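PDB 6ICN: methylxanthine N1-demethylase NdmA from Pseudomonas putida, which removes the N1 methyl group of caffeine with NADH and oxygen, giving theobromine and formaldehyde in the first step of caffeine degradation. Local coordinates for residues F189-F192 with A193-P197; E323-V326 with V327-V331. One frame throughout, in Å; residues are numbered along the deposited sequence.

Contact 1. Residues F189-F192 with A193-P197; sequences FSHF and AFIHP. With CO (cobalt (II) ion), chain E.
His191 O accepts two backbone N-H groups, from Ile195 N at 2.8 Å, nearly in line with the carbonyl (171°), and from Phe194 N above its plane, while His196 N bonds to Phe192 O at 2.9 Å. This short helical turn brings the His191 and His196 side chains together. Their NE2 atoms both point at one cobalt ion, His191 NE2 at 2.1 Å and His196 NE2 at 2.0 Å. The two rings are steeply inclined, with planes at 70°. The His191 ring reaches the metal with CG between the backbone N and the carbonyl carbon (chi1 82°). Its CE1 lies over one face of the Phe192 ring, offset toward the rim. Phe192 CD1 in turn meets His196 CD2 at 3.8 Å, and the Phe192 side chain also touches bound caffeine. Ile195 packs against both histidine rings. Its CB sits at the edge of the His191 ring, 3.7 Å from His191 CD2, its CD1 is 3.9 Å from the same atom, and its CG2 lies over a face of the His196 ring. Cutting this side chain back to alanine would remove CD1 and CG2, and is likely to leave a gap beside His191 CD2 and uncover that face of the His196 ring. Glu306 hydrogen-bonds His196 ND1, which probably fixes the rotation of the ring. Water 1 accepts from Ala193 N and lies beside Phe189 O. Asp307 from helix 293-313 and water 2 complete the coordination. This is the facial triad of two histidines and one carboxylate of Rieske oxygenases, here with cobalt in the non-heme iron site.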
loop_
_atom_site.group_PDB
_atom_site.type_symbol
_atom_site.label_atom_id
_atom_site.label_comp_id
_atom_site.label_asym_id
_atom_site.label_seq_id
_atom_site.Cartn_x
_atom_site.Cartn_y
_atom_site.Cartn_z
ATOM N N PHE A 189 -36.123 5.916 17.359
ATOM C CA PHE A 189 -36.994 6.754 16.543
ATOM C C PHE A 189 -36.449 8.174 16.349
ATOM O O PHE A 189 -36.799 8.829 15.366
ATOM C CB PHE A 189 -38.398 6.850 17.171
ATOM C CG PHE A 189 -39.075 5.513 17.450
ATOM C CD1 PHE A 189 -38.707 4.351 16.786
ATOM C CD2 PHE A 189 -40.115 5.439 18.384
ATOM C CE1 PHE A 189 -39.356 3.131 17.064
ATOM C CE2 PHE A 189 -40.767 4.233 18.661
ATOM C CZ PHE A 189 -40.388 3.080 18.000
ATOM N N SER A 190 -35.583 8.644 17.246
ATOM C CA SER A 190 -35.152 10.040 17.272
ATOM C C SER A 190 -34.019 10.374 16.299
ATOM O O SER A 190 -33.860 11.547 15.938
ATOM C CB SER A 190 -34.697 10.396 18.692
ATOM O OG SER A 190 -35.797 10.419 19.588
ATOM N N HIS A 191 -33.202 9.396 15.889
ATOM C CA HIS A 191 -32.011 9.732 15.121
ATOM C C HIS A 191 -32.261 9.823 13.626
ATOM O O HIS A 191 -31.434 10.421 12.921
ATOM C CB HIS A 191 -30.891 8.711 15.390
ATOM C CG HIS A 191 -31.008 7.439 14.599
ATOM N ND1 HIS A 191 -31.940 6.462 14.876
ATOM C CD2 HIS A 191 -30.281 6.974 13.552
ATOM C CE1 HIS A 191 -31.801 5.462 14.023
ATOM N NE2 HIS A 191 -30.792 5.742 13.217
ATOM N N PHE A 192 -33.382 9.263 13.134
ATOM C CA PHE A 192 -33.614 9.214 11.691
ATOM C C PHE A 192 -33.449 10.588 11.064
ATOM O O PHE A 192 -32.813 10.738 10.015
ATOM C CB PHE A 192 -35.014 8.665 11.371
ATOM C CG PHE A 192 -35.225 7.214 11.747
ATOM C CD1 PHE A 192 -34.625 6.197 11.030
ATOM C CD2 PHE A 192 -36.063 6.867 12.794
ATOM C CE1 PHE A 192 -34.835 4.867 11.357
ATOM C CE2 PHE A 192 -36.281 5.527 13.130
ATOM C CZ PHE A 192 -35.656 4.524 12.414
ATOM N N ALA A 193 -33.993 11.622 11.712
ATOM C CA ALA A 193 -33.948 12.957 11.138
ATOM C C ALA A 193 -32.536 13.519 11.047
ATOM O O ALA A 193 -32.287 14.370 10.195
ATOM C CB ALA A 193 -34.842 13.904 11.950
ATOM N N PHE A 194 -31.600 13.045 11.873
ATOM C CA PHE A 194 -30.245 13.583 11.904
ATOM C C PHE A 194 -29.205 12.705 11.215
ATOM O O PHE A 194 -28.246 13.231 10.646
ATOM C CB PHE A 194 -29.855 13.828 13.360
ATOM C CG PHE A 194 -30.719 14.853 13.992
ATOM C CD1 PHE A 194 -30.485 16.195 13.730
ATOM C CD2 PHE A 194 -31.805 14.492 14.776
ATOM C CE1 PHE A 194 -31.318 17.155 14.248
ATOM C CE2 PHE A 194 -32.642 15.454 15.308
ATOM C CZ PHE A 194 -32.388 16.789 15.047
ATOM N N ILE A 195 -29.389 11.392 11.225
ATOM C CA ILE A 195 -28.398 10.488 10.644
ATOM C C ILE A 195 -28.851 10.072 9.250
ATOM O O ILE A 195 -28.015 9.845 8.360
ATOM C CB ILE A 195 -28.159 9.289 11.580
ATOM C CG1 ILE A 195 -27.379 9.760 12.814
ATOM C CG2 ILE A 195 -27.390 8.138 10.884
ATOM C CD1 ILE A 195 -26.742 8.655 13.590
ATOM N N HIS A 196 -30.180 10.038 9.025
ATOM C CA HIS A 196 -30.742 9.569 7.754
ATOM C C HIS A 196 -31.662 10.579 7.056
ATOM O O HIS A 196 -32.712 10.176 6.536
ATOM C CB HIS A 196 -31.546 8.285 7.980
ATOM C CG HIS A 196 -30.797 7.210 8.711
ATOM N ND1 HIS A 196 -29.691 6.571 8.182
ATOM C CD2 HIS A 196 -31.029 6.628 9.910
ATOM C CE1 HIS A 196 -29.261 5.661 9.039
ATOM N NE2 HIS A 196 -30.047 5.685 10.104
ATOM N N PRO A 197 -31.314 11.869 6.990
ATOM C CA PRO A 197 -32.275 12.834 6.421
ATOM C C PRO A 197 -32.571 12.609 4.947
ATOM O O PRO A 197 -33.736 12.676 4.536
ATOM C CB PRO A 197 -31.596 14.189 6.667
ATOM C CG PRO A 197 -30.153 13.874 6.707
ATOM C CD PRO A 197 -30.057 12.533 7.377
HETATM CO CO CO E . -29.841 4.537 11.784
HETATM O O HOH W 1 -36.328 11.218 13.639
HETATM O O HOH W 2 -30.625 2.756 12.572
#

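Contact 2. Residues E323-V326 with V327-V331; sequences EVSV and VADKV
Val326 and Asp329 hold each other at the two ends of a type I beta turn that leads into helix 330-348. Asp329 N donates to Val326 O at 2.9 Å, which closes the turn over Val327 and Ala328. The Asp329 carboxylate closes it a second time. With CG beside its own backbone N (chi1 -68°), it folds back over the start of the turn, and OD2 takes the N-H of Val326 at 2.9 Å. That bond is almost straight, 171° at the hydrogen. OD2 is met on its anti side, 32° out of the carboxylate plane. Although Asp329 stands at the N-cap position, its side chain serves this turn and not a cap. The same OD2 also accepts a hydrogen bond from His82 of the second subunit, a residue of the Rieske cluster pocket. The turn probably helps to position the carboxylate at the subunit interface. The Val327 side chain packs on Ile210, whereas Val326 packs on Trp104 of the second subunit. Val326 CG2 also lies 4.4 Å from Ala328 CB. On the carboxylate side, this same methyl carbon, Val326 CG2, approaches Asp329 OD2 to 3.4 Å.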
loop_
_atom_site.group_PDB
_atom_site.type_symbol
_atom_site.label_atom_id
_atom_site.label_comp_id
_atom_site.label_asym_id
_atom_site.label_seq_id
_atom_site.Cartn_x
_atom_site.Cartn_y
_atom_site.Cartn_z
ATOM N N GLU A 323 -25.404 8.338 31.352
ATOM C CA GLU A 323 -26.125 8.825 30.179
ATOM C C GLU A 323 -27.472 9.410 30.584
ATOM O O GLU A 323 -28.134 8.933 31.516
ATOM C CB GLU A 323 -26.295 7.715 29.143
ATOM C CG GLU A 323 -24.947 7.327 28.508
ATOM C CD GLU A 323 -25.049 6.365 27.324
ATOM O OE1 GLU A 323 -24.051 6.258 26.569
ATOM O OE2 GLU A 323 -26.106 5.719 27.150
ATOM N N VAL A 324 -27.875 10.441 29.861
ATOM C CA VAL A 324 -29.047 11.248 30.193
ATOM C C VAL A 324 -30.158 10.923 29.203
ATOM O O VAL A 324 -30.094 11.315 28.031
ATOM C CB VAL A 324 -28.707 12.745 30.178
ATOM C CG1 VAL A 324 -29.933 13.598 30.552
ATOM C CG2 VAL A 324 -27.525 13.013 31.095
ATOM N N SER A 325 -31.214 10.259 29.678
ATOM C CA SER A 325 -32.339 9.936 28.813
ATOM C C SER A 325 -33.405 11.032 28.836
ATOM O O SER A 325 -33.534 11.801 29.796
ATOM C CB SER A 325 -32.986 8.607 29.220
ATOM O OG SER A 325 -32.072 7.524 29.131
ATOM N N VAL A 326 -34.187 11.076 27.761
ATOM C CA VAL A 326 -35.382 11.906 27.674
ATOM C C VAL A 326 -36.578 11.000 27.375
ATOM O O VAL A 326 -36.428 9.808 27.137
ATOM C CB VAL A 326 -35.224 13.017 26.626
ATOM C CG1 VAL A 326 -34.150 13.972 27.117
ATOM C CG2 VAL A 326 -34.828 12.423 25.240
ATOM N N VAL A 327 -37.789 11.569 27.446
ATOM C CA VAL A 327 -38.970 10.714 27.360
ATOM C C VAL A 327 -39.030 9.978 26.020
ATOM O O VAL A 327 -39.514 8.841 25.950
ATOM C CB VAL A 327 -40.246 11.546 27.617
ATOM C CG1 VAL A 327 -41.474 10.682 27.456
ATOM C CG2 VAL A 327 -40.198 12.123 29.017
ATOM N N ALA A 328 -38.514 10.589 24.948
ATOM C CA ALA A 328 -38.506 9.958 23.632
ATOM C C ALA A 328 -37.637 8.706 23.572
ATOM O O ALA A 328 -37.696 7.973 22.574
ATOM C CB ALA A 328 -38.024 10.955 22.575
ATOM N N ASP A 329 -36.817 8.462 24.591
ATOM C CA ASP A 329 -35.940 7.297 24.637
ATOM C C ASP A 329 -36.623 6.058 25.200
ATOM O O ASP A 329 -35.920 5.141 25.634
ATOM C CB ASP A 329 -34.706 7.596 25.486
ATOM C CG ASP A 329 -33.783 8.617 24.846
ATOM O OD1 ASP A 329 -33.638 8.569 23.607
ATOM O OD2 ASP A 329 -33.216 9.433 25.594
ATOM N N LYS A 330 -37.964 6.021 25.230
ATOM C CA LYS A 330 -38.674 4.933 25.912
ATOM C C LYS A 330 -38.160 3.549 25.519
ATOM O O LYS A 330 -37.901 2.710 26.386
ATOM C CB LYS A 330 -40.171 5.002 25.635
ATOM C CG LYS A 330 -40.899 3.873 26.401
ATOM C CD LYS A 330 -42.382 3.883 26.203
ATOM C CE LYS A 330 -43.012 2.728 26.978
ATOM N NZ LYS A 330 -44.480 2.749 26.794
ATOM N N VAL A 331 -38.010 3.293 24.214
ATOM C CA VAL A 331 -37.580 1.963 23.778
ATOM C C VAL A 331 -36.219 1.618 24.376
ATOM O O VAL A 331 -36.024 0.530 24.939
ATOM C CB VAL A 331 -37.581 1.876 22.242
ATOM C CG1 VAL A 331 -36.944 0.571 21.790
ATOM C CG2 VAL A 331 -39.014 1.994 21.677
#

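Overall arrangement
Contact 1 comes first along the chain, in the short turn after helix 179-186. The chain then adds the remaining strands of the antiparallel sheet, from 214-216 to 277-286, and helix 293-313, which supplies Asp307 to the metal site. Contact 2 follows at the entry to helix 330-348. Each contact closes only a tight local turn. The two lie in series and neither nest nor cross. In space they touch: Ser190 OG packs on Ala328 CB at 3.8 Å, and Phe189 CZ on Val331 CG2 at 4.1 Å. Both face the second subunit, near its cluster residues: His102 packs on contact 1 and His82 bonds to contact 2. They thus join the catalytic domain to the neighbouring Rieske domain.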